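Local structure of AGR_C_1268p (Agrobacterium tumefaciens str. C58, 2GHS) at residues N137-H142 / I180-F186; H165-G169 / P322-L326; I228-G234 / N245-E250; Q272-P276 / L287-E293. The protein probably acts as a metal-dependent gluconolactonase of the SMP-30/regucalcin family, binding one divalent cation per subunit within a beta-propeller. All coordinates share one frame; numbering follows the deposited sequence. Where two conformers were deposited one is given.

Contact 1: N137-H142 / I180-F186; sequences NDGRMH and IPNSICF. With EDO (1,2-ethanediol), chain D.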
loop_
_atom_site.group_PDB
_atom_site.type_symbol
_atom_site.label_atom_id
_atom_site.label_comp_id
_atom_site.label_asym_id
_atom_site.label_seq_id
_atom_site.Cartn_x
_atom_site.Cartn_y
_atom_site.Cartn_z
ATOM N N ASN A 137 4.141 -1.456 8.061
ATOM C CA ASN A 137 3.266 -2.103 7.094
ATOM C C ASN A 137 2.805 -1.042 6.071
ATOM O O ASN A 137 3.604 -0.274 5.534
ATOM C CB ASN A 137 2.118 -2.865 7.825
ATOM C CG ASN A 137 1.455 -3.914 6.917
ATOM O OD1 ASN A 137 2.168 -4.697 6.304
ATOM N ND2 ASN A 137 0.090 -3.936 6.841
ATOM N N ASP A 138 1.517 -0.991 5.832
ATOM C CA ASP A 138 0.891 -0.135 4.821
ATOM C C ASP A 138 1.173 1.352 5.091
ATOM O O ASP A 138 1.144 1.804 6.228
ATOM C CB ASP A 138 -0.602 -0.363 4.951
ATOM C CG ASP A 138 -1.401 0.383 3.908
ATOM O OD1 ASP A 138 -1.037 0.342 2.694
ATOM O OD2 ASP A 138 -2.419 0.999 4.306
ATOM N N GLY A 139 1.391 2.125 4.051
ATOM C CA GLY A 139 1.496 3.574 4.247
ATOM C C GLY A 139 1.090 4.262 2.974
ATOM O O GLY A 139 1.046 3.643 1.907
ATOM N N ARG A 140 0.732 5.544 3.064
ATOM C CA ARG A 140 0.398 6.311 1.856
ATOM C C ARG A 140 0.594 7.804 2.111
ATOM O O ARG A 140 0.379 8.264 3.220
ATOM C CB ARG A 140 -1.034 6.022 1.382
ATOM C CG ARG A 140 -1.258 6.482 -0.087
ATOM C CD ARG A 140 -2.478 5.937 -0.739
ATOM N NE ARG A 140 -2.496 4.481 -0.691
ATOM C CZ ARG A 140 -1.772 3.713 -1.483
ATOM N NH1 ARG A 140 -1.007 4.263 -2.396
ATOM N NH2 ARG A 140 -1.805 2.389 -1.342
HETATM N N MSE A 141 0.966 8.531 1.061
HETATM C CA MSE A 141 1.152 9.971 1.093
HETATM C C MSE A 141 -0.163 10.746 1.002
HETATM O O MSE A 141 -1.002 10.482 0.136
HETATM C CB MSE A 141 2.067 10.404 -0.064
HETATM C CG MSE A 141 3.512 9.989 0.072
HETATM SE SE MSE A 141 4.303 10.797 1.652
HETATM C CE MSE A 141 3.707 12.608 1.374
ATOM N N HIS A 142 -0.295 11.737 1.880
ATOM C CA HIS A 142 -1.372 12.696 1.872
ATOM C C HIS A 142 -0.918 13.876 0.978
ATOM O O HIS A 142 0.268 14.220 0.958
ATOM C CB HIS A 142 -1.680 13.129 3.318
ATOM C CG HIS A 142 -2.810 14.094 3.410
ATOM N ND1 HIS A 142 -2.649 15.436 3.254
ATOM C CD2 HIS A 142 -4.135 13.894 3.553
ATOM C CE1 HIS A 142 -3.819 16.042 3.307
ATOM N NE2 HIS A 142 -4.752 15.121 3.490
ATOM N N ILE A 180 -3.397 -5.000 12.451
ATOM C CA ILE A 180 -2.824 -4.958 11.109
ATOM C C ILE A 180 -3.372 -3.723 10.407
ATOM O O ILE A 180 -4.485 -3.746 9.837
ATOM C CB ILE A 180 -3.120 -6.206 10.253
ATOM C CG1 ILE A 180 -2.692 -7.500 10.989
ATOM C CG2 ILE A 180 -2.439 -6.082 8.872
ATOM C CD1 ILE A 180 -3.272 -8.734 10.369
ATOM N N PRO A 181 -2.592 -2.636 10.434
ATOM C CA PRO A 181 -3.076 -1.432 9.738
ATOM C C PRO A 181 -3.035 -1.586 8.250
ATOM O O PRO A 181 -2.114 -2.187 7.698
ATOM C CB PRO A 181 -2.131 -0.328 10.225
ATOM C CG PRO A 181 -0.923 -1.028 10.622
ATOM C CD PRO A 181 -1.260 -2.408 11.045
ATOM N N ASN A 182 -4.074 -1.108 7.575
ATOM C CA ASN A 182 -4.141 -1.258 6.119
ATOM C C ASN A 182 -5.127 -0.288 5.526
ATOM O O ASN A 182 -5.677 0.575 6.232
ATOM C CB ASN A 182 -4.505 -2.729 5.802
ATOM C CG ASN A 182 -3.394 -3.494 5.103
ATOM O OD1 ASN A 182 -2.769 -2.969 4.174
ATOM N ND2 ASN A 182 -3.231 -4.794 5.467
ATOM N N SER A 183 -5.334 -0.413 4.217
ATOM C CA SER A 183 -6.278 0.425 3.457
ATOM C C SER A 183 -6.140 1.893 3.618
ATOM O O SER A 183 -7.114 2.630 3.492
ATOM C CB SER A 183 -7.717 -0.003 3.768
ATOM O OG SER A 183 -8.675 0.597 2.874
ATOM N N ILE A 184 -4.923 2.348 3.907
ATOM C CA ILE A 184 -4.684 3.789 4.050
ATOM C C ILE A 184 -4.743 4.492 2.705
ATOM O O ILE A 184 -4.011 4.151 1.749
ATOM C CB ILE A 184 -3.344 4.049 4.752
ATOM C CG1 ILE A 184 -3.353 3.465 6.187
ATOM C CG2 ILE A 184 -3.076 5.525 4.799
ATOM C CD1 ILE A 184 -1.965 3.529 6.815
ATOM N N CYS A 185 -5.671 5.442 2.603
ATOM C CA CYS A 185 -5.782 6.254 1.408
ATOM C C CYS A 185 -6.637 7.473 1.707
ATOM O O CYS A 185 -7.133 7.642 2.810
ATOM C CB CYS A 185 -6.373 5.442 0.230
ATOM S SG CYS A 185 -7.998 4.797 0.511
ATOM N N PHE A 186 -6.758 8.364 0.738
ATOM C CA PHE A 186 -7.331 9.674 0.952
ATOM C C PHE A 186 -8.294 10.093 -0.155
ATOM O O PHE A 186 -8.118 9.742 -1.310
ATOM C CB PHE A 186 -6.219 10.744 1.079
ATOM C CG PHE A 186 -5.225 10.397 2.135
ATOM C CD1 PHE A 186 -5.522 10.563 3.474
ATOM C CD2 PHE A 186 -4.004 9.863 1.785
ATOM C CE1 PHE A 186 -4.595 10.163 4.453
ATOM C CE2 PHE A 186 -3.068 9.463 2.726
ATOM C CZ PHE A 186 -3.357 9.601 4.080
HETATM C C1 EDO D . 0.306 -7.772 6.202
HETATM O O1 EDO D . 1.624 -7.414 5.775
HETATM C C2 EDO D . -0.643 -7.445 5.041
HETATM O O2 EDO D . -0.631 -6.030 4.738
HETATM O O HOH W 1 -3.177 1.417 1.279
#
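Asp-138 faces Asn-182, and Arg-140 faces Ile-184, across two strands that run the same way at 28° to one another, their axes 6.0 Å apart at the closest approach. The backbones do not pair as in a sheet, and side chains of 137-142 reach over to main-chain atoms of 180-186 instead. The Asn-137 amide, nearly coplanar with its acceptor, gives ND2 to Pro-181 O at 2.9 Å. Asp-138 holds its CG anti to the backbone N (chi1 -176°), which carries OD2 across to accept Ile-184 N at 2.9 Å. Arg-140 bends its chain so that NE meets Ile-184 O at 2.9 Å, in the plane of both the guanidinium and the carbonyl. Both polar backbone atoms of Ile-184 are thus gripped. A water sits 2.8 Å from Asp-138 OD1 and accepts from Arg-140 NH2. His-142 sets its CD2 edge over one face of Phe-186 in a T-shaped stack, planes 83° apart and CD2 3.6 Å from Phe-186 CD1.

Asn-137, predicted to bind substrate, and Asn-182, predicted to bind the metal, hold an ethanediol, probably from the crystallisation liquor: ND2 of each donates to its O2, and O1 donates to Asn-137 OD1 at 2.8 Å. The diol also reaches Arg-135 and Glu-52, consistent with a substrate pocket. The contact's centre lies about 6 Å from the centre of the chain, where 134-141 and the end of 170-186 run side by side as inner strands of neighbouring blades; 147-153 pairs with 134-141, 192-197 with 170-186, Glu-321 with Arg-140 NH1, and strand 231-237 covers Asn-182 and Cys-185.

Contact 2: H165-G169 / P322-L326; sequences HVAKG and PLYRL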
loop_
_atom_site.group_PDB
_atom_site.type_symbol
_atom_site.label_atom_id
_atom_site.label_comp_id
_atom_site.label_asym_id
_atom_site.label_seq_id
_atom_site.Cartn_x
_atom_site.Cartn_y
_atom_site.Cartn_z
ATOM N N HIS A 165 1.547 9.833 11.613
ATOM C CA HIS A 165 1.652 10.927 10.659
ATOM C C HIS A 165 3.066 11.421 10.727
ATOM O O HIS A 165 3.592 11.620 11.840
ATOM C CB HIS A 165 0.679 11.992 11.138
ATOM C CG HIS A 165 0.698 13.285 10.394
ATOM N ND1 HIS A 165 1.573 14.309 10.690
ATOM C CD2 HIS A 165 -0.161 13.785 9.470
ATOM C CE1 HIS A 165 1.283 15.362 9.937
ATOM N NE2 HIS A 165 0.237 15.070 9.186
ATOM N N VAL A 166 3.684 11.585 9.560
ATOM C CA VAL A 166 5.075 12.070 9.473
ATOM C C VAL A 166 5.107 13.296 8.550
ATOM O O VAL A 166 4.725 13.217 7.395
ATOM C CB VAL A 166 6.006 11.008 8.943
ATOM C CG1 VAL A 166 7.433 11.487 9.107
ATOM C CG2 VAL A 166 5.794 9.656 9.678
ATOM N N ALA A 167 5.538 14.429 9.092
ATOM C CA ALA A 167 5.684 15.631 8.292
ATOM C C ALA A 167 6.968 16.324 8.675
ATOM O O ALA A 167 7.191 16.626 9.852
ATOM C CB ALA A 167 4.548 16.523 8.518
ATOM N N LYS A 168 7.842 16.509 7.687
ATOM C CA LYS A 168 9.110 17.190 7.869
ATOM C C LYS A 168 9.881 16.537 8.998
ATOM O O LYS A 168 10.479 17.225 9.845
ATOM C CB LYS A 168 8.921 18.693 8.122
ATOM C CG LYS A 168 8.128 19.367 7.037
ATOM C CD LYS A 168 8.064 20.863 7.205
ATOM C CE LYS A 168 7.562 21.528 5.931
ATOM N NZ LYS A 168 6.139 21.163 5.601
ATOM N N GLY A 169 9.799 15.220 9.058
ATOM C CA GLY A 169 10.564 14.407 9.998
ATOM C C GLY A 169 9.989 14.305 11.397
ATOM O O GLY A 169 10.581 13.647 12.243
ATOM N N PRO A 322 1.247 11.903 -4.073
ATOM C CA PRO A 322 1.939 13.115 -3.663
ATOM C C PRO A 322 3.378 12.885 -3.270
ATOM O O PRO A 322 3.740 11.784 -2.853
ATOM C CB PRO A 322 1.181 13.554 -2.398
ATOM C CG PRO A 322 -0.130 12.925 -2.536
ATOM C CD PRO A 322 0.080 11.635 -3.210
ATOM N N LEU A 323 4.152 13.976 -3.300
ATOM C CA LEU A 323 5.550 13.967 -2.863
ATOM C C LEU A 323 5.644 14.245 -1.372
ATOM O O LEU A 323 4.897 15.079 -0.829
ATOM C CB LEU A 323 6.362 15.025 -3.600
ATOM C CG LEU A 323 6.525 14.976 -5.096
ATOM C CD1 LEU A 323 7.715 15.854 -5.505
ATOM C CD2 LEU A 323 6.721 13.614 -5.562
ATOM N N TYR A 324 6.587 13.580 -0.713
ATOM C CA TYR A 324 6.911 13.901 0.658
ATOM C C TYR A 324 7.743 15.170 0.728
ATOM O O TYR A 324 8.740 15.293 0.022
ATOM C CB TYR A 324 7.692 12.779 1.313
ATOM C CG TYR A 324 8.071 13.018 2.755
ATOM C CD1 TYR A 324 7.137 12.921 3.797
ATOM C CD2 TYR A 324 9.384 13.350 3.104
ATOM C CE1 TYR A 324 7.512 13.136 5.112
ATOM C CE2 TYR A 324 9.759 13.542 4.418
ATOM C CZ TYR A 324 8.827 13.448 5.431
ATOM O OH TYR A 324 9.169 13.599 6.736
ATOM N N ARG A 325 7.313 16.105 1.582
ATOM C CA ARG A 325 8.011 17.382 1.784
ATOM C C ARG A 325 8.961 17.330 2.970
ATOM O O ARG A 325 8.558 17.154 4.101
ATOM C CB ARG A 325 6.969 18.511 1.921
ATOM C CG ARG A 325 6.109 18.637 0.665
ATOM C CD ARG A 325 4.953 19.675 0.693
ATOM N NE ARG A 325 5.419 21.036 0.863
ATOM C CZ ARG A 325 5.715 21.875 -0.135
ATOM N NH1 ARG A 325 5.592 21.518 -1.415
ATOM N NH2 ARG A 325 6.121 23.090 0.148
ATOM N N LEU A 326 10.240 17.519 2.702
ATOM C CA LEU A 326 11.239 17.570 3.754
ATOM C C LEU A 326 11.094 18.820 4.624
ATOM O O LEU A 326 10.524 19.843 4.193
ATOM C CB LEU A 326 12.640 17.600 3.148
ATOM C CG LEU A 326 13.187 16.308 2.558
ATOM C CD1 LEU A 326 14.502 16.571 1.785
ATOM C CD2 LEU A 326 13.398 15.288 3.657
ATOM O OXT LEU A 326 11.555 18.817 5.776
HETATM O O HOH W 2 6.239 16.571 5.111
HETATM O O HOH W 3 6.075 23.470 3.018
#
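Tyr-324 is the first residue of 322-326 to meet 165-169, and it does so with the end of its ring. With CG anti to the backbone N (chi1 -180°), the ring reaches out until OH accepts the Gly-169 N-H at 2.9 Å, a moderately bent bond of 142°. The same hydroxyl rests 3.6 Å from Val-166 CG1, and Val-166 O lies at the ring edge, in its plane, 3.6 Å from Tyr-324 CE1. His-124 NE2 also bonds to it, so the hydroxyl has two hydrogen-bond partners. The element gripped here is a beta hairpin: Lys-168 and Gly-169, both with positive phi as in a type I' turn, link strands 161-167 and 170-186, and the C-terminal tail lies between strand 92-99, where the Tyr-324 backbone is hydrogen-bonded to that of Lys-97, and this turn. Arg-325 follows, working through water. Its carbonyl O accepts a hydrogen bond from a water at 2.6 Å, which in turn accepts one from Lys-168 N, and its NH2 donates to another water at 2.9 Å, with only a weak link onward to Lys-168 NZ. At the chain end, the Leu-326 carboxylate lies alongside the lysine stem, OXT 3.5 Å from Lys-168 CB.

Contact 3: I228-G234 / N245-E250; sequences IKGGMDG and NARWGE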
loop_
_atom_site.group_PDB
_atom_site.type_symbol
_atom_site.label_atom_id
_atom_site.label_comp_id
_atom_site.label_asym_id
_atom_site.label_seq_id
_atom_site.Cartn_x
_atom_site.Cartn_y
_atom_site.Cartn_z
ATOM N N ILE A 228 -16.995 -11.072 6.549
ATOM C CA ILE A 228 -17.022 -11.393 5.118
ATOM C C ILE A 228 -15.646 -11.887 4.736
ATOM O O ILE A 228 -14.623 -11.405 5.260
ATOM C CB ILE A 228 -17.471 -10.202 4.260
ATOM C CG1 ILE A 228 -18.808 -9.666 4.778
ATOM C CG2 ILE A 228 -17.564 -10.595 2.769
ATOM C CD1 ILE A 228 -19.834 -10.757 5.129
ATOM N N LYS A 229 -15.622 -12.898 3.864
ATOM C CA LYS A 229 -14.418 -13.646 3.657
ATOM C C LYS A 229 -13.292 -12.757 3.149
ATOM O O LYS A 229 -13.505 -11.848 2.341
ATOM C CB LYS A 229 -14.656 -14.792 2.679
ATOM C CG LYS A 229 -13.433 -15.647 2.395
ATOM C CD LYS A 229 -13.771 -16.871 1.514
ATOM C CE LYS A 229 -12.516 -17.763 1.270
ATOM N NZ LYS A 229 -11.262 -16.994 0.940
ATOM N N GLY A 230 -12.102 -13.046 3.638
ATOM C CA GLY A 230 -10.921 -12.301 3.252
ATOM C C GLY A 230 -10.677 -11.056 4.105
ATOM O O GLY A 230 -11.547 -10.617 4.855
ATOM N N GLY A 231 -9.478 -10.517 3.984
ATOM C CA GLY A 231 -9.001 -9.364 4.747
ATOM C C GLY A 231 -8.825 -8.137 3.888
ATOM O O GLY A 231 -8.275 -8.246 2.802
HETATM N N MSE A 232 -9.297 -6.992 4.365
HETATM C CA MSE A 232 -9.106 -5.736 3.631
HETATM C C MSE A 232 -7.651 -5.329 3.790
HETATM O O MSE A 232 -7.186 -5.041 4.902
HETATM C CB MSE A 232 -10.035 -4.643 4.123
HETATM C CG MSE A 232 -11.480 -4.994 3.939
HETATM SE SE MSE A 232 -12.623 -3.487 4.486
HETATM C CE MSE A 232 -12.835 -2.636 2.755
ATOM N N ASP A 233 -6.926 -5.326 2.664
ATOM C CA ASP A 233 -5.503 -5.014 2.688
ATOM C C ASP A 233 -5.291 -3.588 2.128
ATOM O O ASP A 233 -6.002 -2.679 2.536
ATOM C CB ASP A 233 -4.716 -6.104 1.915
ATOM C CG ASP A 233 -4.159 -7.175 2.817
ATOM O OD1 ASP A 233 -4.807 -7.517 3.847
ATOM O OD2 ASP A 233 -3.071 -7.679 2.491
ATOM N N GLY A 234 -4.330 -3.373 1.209
ATOM C CA GLY A 234 -4.044 -2.029 0.722
ATOM C C GLY A 234 -5.142 -1.489 -0.157
ATOM O O GLY A 234 -5.914 -2.260 -0.764
ATOM N N ASN A 245 -9.798 -1.644 -3.091
ATOM C CA ASN A 245 -9.185 -2.378 -1.966
ATOM C C ASN A 245 -8.806 -3.803 -2.352
ATOM O O ASN A 245 -9.681 -4.577 -2.808
ATOM C CB ASN A 245 -10.177 -2.430 -0.787
ATOM C CG ASN A 245 -9.674 -3.259 0.351
ATOM O OD1 ASN A 245 -10.293 -4.277 0.720
ATOM N ND2 ASN A 245 -8.552 -2.840 0.938
ATOM N N ALA A 246 -7.539 -4.156 -2.156
ATOM C CA ALA A 246 -7.062 -5.526 -2.335
ATOM C C ALA A 246 -7.607 -6.383 -1.189
ATOM O O ALA A 246 -7.472 -6.020 -0.025
ATOM C CB ALA A 246 -5.548 -5.568 -2.348
ATOM N N ARG A 247 -8.218 -7.514 -1.514
ATOM C CA ARG A 247 -8.846 -8.372 -0.520
ATOM C C ARG A 247 -8.008 -9.639 -0.397
ATOM O O ARG A 247 -8.018 -10.497 -1.282
ATOM C CB ARG A 247 -10.293 -8.712 -0.919
ATOM C CG ARG A 247 -11.094 -9.509 0.109
ATOM C CD ARG A 247 -11.920 -8.600 0.914
ATOM N NE ARG A 247 -12.673 -9.150 2.032
ATOM C CZ ARG A 247 -13.396 -8.371 2.825
ATOM N NH1 ARG A 247 -13.534 -7.091 2.500
ATOM N NH2 ARG A 247 -14.037 -8.862 3.864
ATOM N N TRP A 248 -7.244 -9.738 0.691
ATOM C CA TRP A 248 -6.388 -10.889 0.895
ATOM C C TRP A 248 -7.201 -12.163 1.072
ATOM O O TRP A 248 -8.107 -12.211 1.900
ATOM C CB TRP A 248 -5.535 -10.670 2.125
ATOM C CG TRP A 248 -4.676 -11.817 2.567
ATOM C CD1 TRP A 248 -5.085 -12.971 3.172
ATOM C CD2 TRP A 248 -3.245 -11.881 2.505
ATOM N NE1 TRP A 248 -3.980 -13.771 3.467
ATOM C CE2 TRP A 248 -2.847 -13.118 3.069
ATOM C CE3 TRP A 248 -2.264 -11.015 2.044
ATOM C CZ2 TRP A 248 -1.502 -13.491 3.189
ATOM C CZ3 TRP A 248 -0.910 -11.389 2.172
ATOM C CH2 TRP A 248 -0.548 -12.622 2.719
ATOM N N GLY A 249 -6.855 -13.159 0.265
ATOM C CA GLY A 249 -7.454 -14.458 0.299
ATOM C C GLY A 249 -8.513 -14.675 -0.736
ATOM O O GLY A 249 -8.971 -15.806 -0.915
ATOM N N GLU A 250 -8.930 -13.609 -1.418
ATOM C CA GLU A 250 -10.026 -13.665 -2.350
ATOM C C GLU A 250 -9.603 -13.385 -3.800
ATOM O O GLU A 250 -10.467 -13.419 -4.696
ATOM C CB GLU A 250 -11.099 -12.637 -1.927
ATOM C CG GLU A 250 -11.825 -13.110 -0.687
ATOM C CD GLU A 250 -12.786 -14.237 -1.017
ATOM O OE1 GLU A 250 -13.867 -13.957 -1.565
ATOM O OE2 GLU A 250 -12.458 -15.396 -0.759
HETATM O O HOH W 4 -15.128 -11.609 0.101
#
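Strands 231-237 and 243-248 form a beta hairpin within one blade of the propeller, and this contact covers the open end of that hairpin, from Ile-228 to Gly-234 against Asn-245 to Glu-250. Gly-231 and Trp-248 make the hydrogen-bonded antiparallel pair, Gly-231 N to Trp-248 O at 3.0 Å and Trp-248 N to Gly-231 O at 2.8 Å. Further along, Asp-233 N donates to Ala-246 O at 2.8 Å whereas Ala-246 N donates to Gly-234 O at 2.9 Å, the pattern of a beta bulge with two residues opposite one.

On the face shared by Met-232 and Arg-247, the arginine folds at chi2 (97°) toward the loop 228-230. Its NE donates to Lys-229 O at 2.8 Å, and NH2 reaches Ile-228 O at 3.0 Å, in the guanidinium plane but from above the carbonyl plane. NH1 lies 3.3 Å from Met-232 CG. The Asp-233 carboxylate crosses the Trp-248 side chain at a slant, OD2 nearest to CE3. At the loop end, where a type II turn from Arg-247 ends at Glu-250, the Lys-229 stem runs out to place NZ 2.6 Å from Glu-250 OE2 in a salt bridge, and a water joins OE1 to Lys-229 O. Arg-265 is a second charged partner of Glu-250.

The guanidinium thus satisfies successive carbonyls of a segment without regular pairing and ties it to the sheet. Asp-233, predicted as metal ligand and proton donor/acceptor, has its backbone fixed by the Ala-246 bond, which sets where the side chain starts.

Contact 4: Q272-P276 / L287-E293; sequences QTTCP and LVTSARE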
loop_
_atom_site.group_PDB
_atom_site.type_symbol
_atom_site.label_atom_id
_atom_site.label_comp_id
_atom_site.label_asym_id
_atom_site.label_seq_id
_atom_site.Cartn_x
_atom_site.Cartn_y
_atom_site.Cartn_z
ATOM N N GLN A 272 -3.708 -14.151 -2.575
ATOM C CA GLN A 272 -3.303 -13.336 -1.430
ATOM C C GLN A 272 -2.965 -11.926 -1.913
ATOM O O GLN A 272 -1.806 -11.496 -1.924
ATOM C CB GLN A 272 -2.170 -13.986 -0.665
ATOM C CG GLN A 272 -2.556 -15.335 -0.161
ATOM C CD GLN A 272 -1.673 -15.912 0.870
ATOM O OE1 GLN A 272 -2.177 -16.550 1.791
ATOM N NE2 GLN A 272 -0.364 -15.754 0.729
ATOM N N THR A 273 -4.041 -11.230 -2.295
ATOM C CA THR A 273 -3.948 -9.937 -2.957
ATOM C C THR A 273 -3.562 -8.911 -1.888
ATOM O O THR A 273 -4.201 -8.851 -0.814
ATOM C CB THR A 273 -5.292 -9.525 -3.536
ATOM O OG1 THR A 273 -6.023 -10.662 -3.923
ATOM C CG2 THR A 273 -5.116 -8.595 -4.731
ATOM N N THR A 274 -2.544 -8.089 -2.152
ATOM C CA THR A 274 -2.078 -7.182 -1.096
ATOM C C THR A 274 -2.308 -5.683 -1.309
ATOM O O THR A 274 -2.658 -5.013 -0.372
ATOM C CB THR A 274 -0.595 -7.384 -0.800
ATOM O OG1 THR A 274 0.138 -7.321 -2.004
ATOM C CG2 THR A 274 -0.368 -8.726 -0.133
ATOM N N CYS A 275 -2.140 -5.169 -2.511
ATOM C CA CYS A 275 -2.206 -3.722 -2.705
ATOM C C CYS A 275 -2.322 -3.314 -4.167
ATOM O O CYS A 275 -1.636 -3.882 -5.004
ATOM C CB CYS A 275 -0.983 -3.019 -2.088
ATOM S SG CYS A 275 -1.224 -1.235 -1.805
ATOM N N PRO A 276 -3.193 -2.330 -4.455
ATOM C CA PRO A 276 -3.186 -1.708 -5.787
ATOM C C PRO A 276 -2.313 -0.448 -5.906
ATOM O O PRO A 276 -1.965 0.198 -4.910
ATOM C CB PRO A 276 -4.653 -1.372 -5.990
ATOM C CG PRO A 276 -5.201 -1.188 -4.632
ATOM C CD PRO A 276 -4.266 -1.766 -3.626
ATOM N N LEU A 287 -2.059 -1.501 -11.185
ATOM C CA LEU A 287 -1.130 -2.576 -10.758
ATOM C C LEU A 287 -1.616 -3.201 -9.455
ATOM O O LEU A 287 -2.161 -2.472 -8.615
ATOM C CB LEU A 287 0.285 -1.965 -10.602
ATOM C CG LEU A 287 1.441 -2.835 -10.083
ATOM C CD1 LEU A 287 2.742 -2.231 -10.544
ATOM C CD2 LEU A 287 1.440 -2.933 -8.569
ATOM N N VAL A 288 -1.413 -4.516 -9.267
ATOM C CA VAL A 288 -1.867 -5.241 -8.072
ATOM C C VAL A 288 -0.773 -6.215 -7.670
ATOM O O VAL A 288 -0.357 -7.034 -8.489
ATOM C CB VAL A 288 -3.163 -6.037 -8.359
ATOM C CG1 VAL A 288 -3.643 -6.680 -7.121
ATOM C CG2 VAL A 288 -4.233 -5.123 -8.982
ATOM N N THR A 289 -0.247 -6.064 -6.455
ATOM C CA THR A 289 0.690 -6.996 -5.859
ATOM C C THR A 289 -0.030 -8.121 -5.143
ATOM O O THR A 289 -1.207 -8.022 -4.740
ATOM C CB THR A 289 1.648 -6.310 -4.866
ATOM O OG1 THR A 289 0.915 -5.490 -3.954
ATOM C CG2 THR A 289 2.613 -5.409 -5.617
ATOM N N SER A 290 0.728 -9.181 -4.933
ATOM C CA SER A 290 0.233 -10.342 -4.199
ATOM C C SER A 290 1.365 -11.040 -3.414
ATOM O O SER A 290 2.521 -10.620 -3.435
ATOM C CB SER A 290 -0.481 -11.338 -5.127
ATOM O OG SER A 290 0.419 -11.979 -6.019
ATOM N N ALA A 291 0.989 -12.062 -2.672
ATOM C CA ALA A 291 1.917 -12.725 -1.739
ATOM C C ALA A 291 1.840 -14.249 -1.828
ATOM O O ALA A 291 0.804 -14.822 -2.177
ATOM C CB ALA A 291 1.615 -12.288 -0.275
ATOM N N ARG A 292 2.964 -14.900 -1.483
ATOM C CA ARG A 292 3.036 -16.343 -1.250
ATOM C C ARG A 292 3.109 -16.702 0.240
ATOM O O ARG A 292 3.112 -17.878 0.601
ATOM C CB ARG A 292 4.278 -16.930 -1.928
ATOM C CG ARG A 292 4.100 -17.114 -3.378
ATOM C CD ARG A 292 5.229 -17.909 -4.042
ATOM N NE ARG A 292 4.787 -18.139 -5.414
ATOM C CZ ARG A 292 5.373 -18.916 -6.310
ATOM N NH1 ARG A 292 6.480 -19.585 -6.018
ATOM N NH2 ARG A 292 4.828 -19.012 -7.515
ATOM N N GLU A 293 3.219 -15.690 1.100
ATOM C CA GLU A 293 3.453 -15.911 2.539
ATOM C C GLU A 293 2.438 -16.900 3.116
ATOM O O GLU A 293 1.237 -16.781 2.877
ATOM C CB GLU A 293 3.390 -14.579 3.303
ATOM C CG GLU A 293 3.729 -14.624 4.812
ATOM C CD GLU A 293 3.230 -13.378 5.558
ATOM O OE1 GLU A 293 2.321 -12.689 5.050
ATOM O OE2 GLU A 293 3.728 -13.088 6.667
HETATM O O HOH W 5 -1.150 -14.923 -3.952
#
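The side-chain amide of Gln-272 is the flat group of this contact, and its NE2 edge does the bonding: Glu-293 O lies in the amide plane, 2.9 Å from NE2 in a nearly straight bond, while Ala-291 O is a weaker acceptor of NE2. The chain beyond CG is extended and runs alongside Ala-291. A water ties the Gln-272 backbone in as well, accepting its N and donating to Ala-291 O at 2.6 Å.

From here the segments belong to the antiparallel hairpin of strands 273-279 and 285-290. Thr-274 N donates to Thr-289 O at 2.9 Å, almost linear (177°) but from above the carbonyl plane, and Thr-289 N donates to Cys-275 O at 3.0 Å. The hydroxyls of Thr-274 and Thr-289 approach to 2.8 Å between their OG1 atoms. Thr-274 OG1 also bonds to Gly-51 O. On the face bearing Thr-273 and Val-288 the fit is tight: Thr-273 sits off a staggered position, chi1 -31°, and its CG2 is 3.4 Å from Val-288 CG1.

Strand 273-279 is the innermost strand of its four-stranded blade, 285-290 lies between it and 309-311, and strand 41-44 forms the far edge. Strand 51-57 presses Glu-52, a predicted metal ligand, on Thr-274 and Cys-275, and Trp-248 of strand 243-248 touches Gln-272, Thr-274 and Ala-291.

Contacts 1, 3 and 4 run in series along the chain, while 165-169 falls between the segments of contact 1 and 322-326 comes last. Contacts 3 and 4 belong to hairpins of successive blades, centres about 10 Å apart, joined by a probable backbone bond from Gly-234 N to Thr-274 O. Contact 1 touches both (centres about 14 and 15 Å away), Asn-182 packing on Asp-233. Contact 2 shares a sheet with contact 1, whose Met-141 touches 322-324; the centres of contacts 2 and 3 lie about 28 Å apart on opposite sides of the chain's centre. Contacts 1, 3 and 4 thus line part of the predicted active-site pocket; contact 2 holds the C terminus farther out.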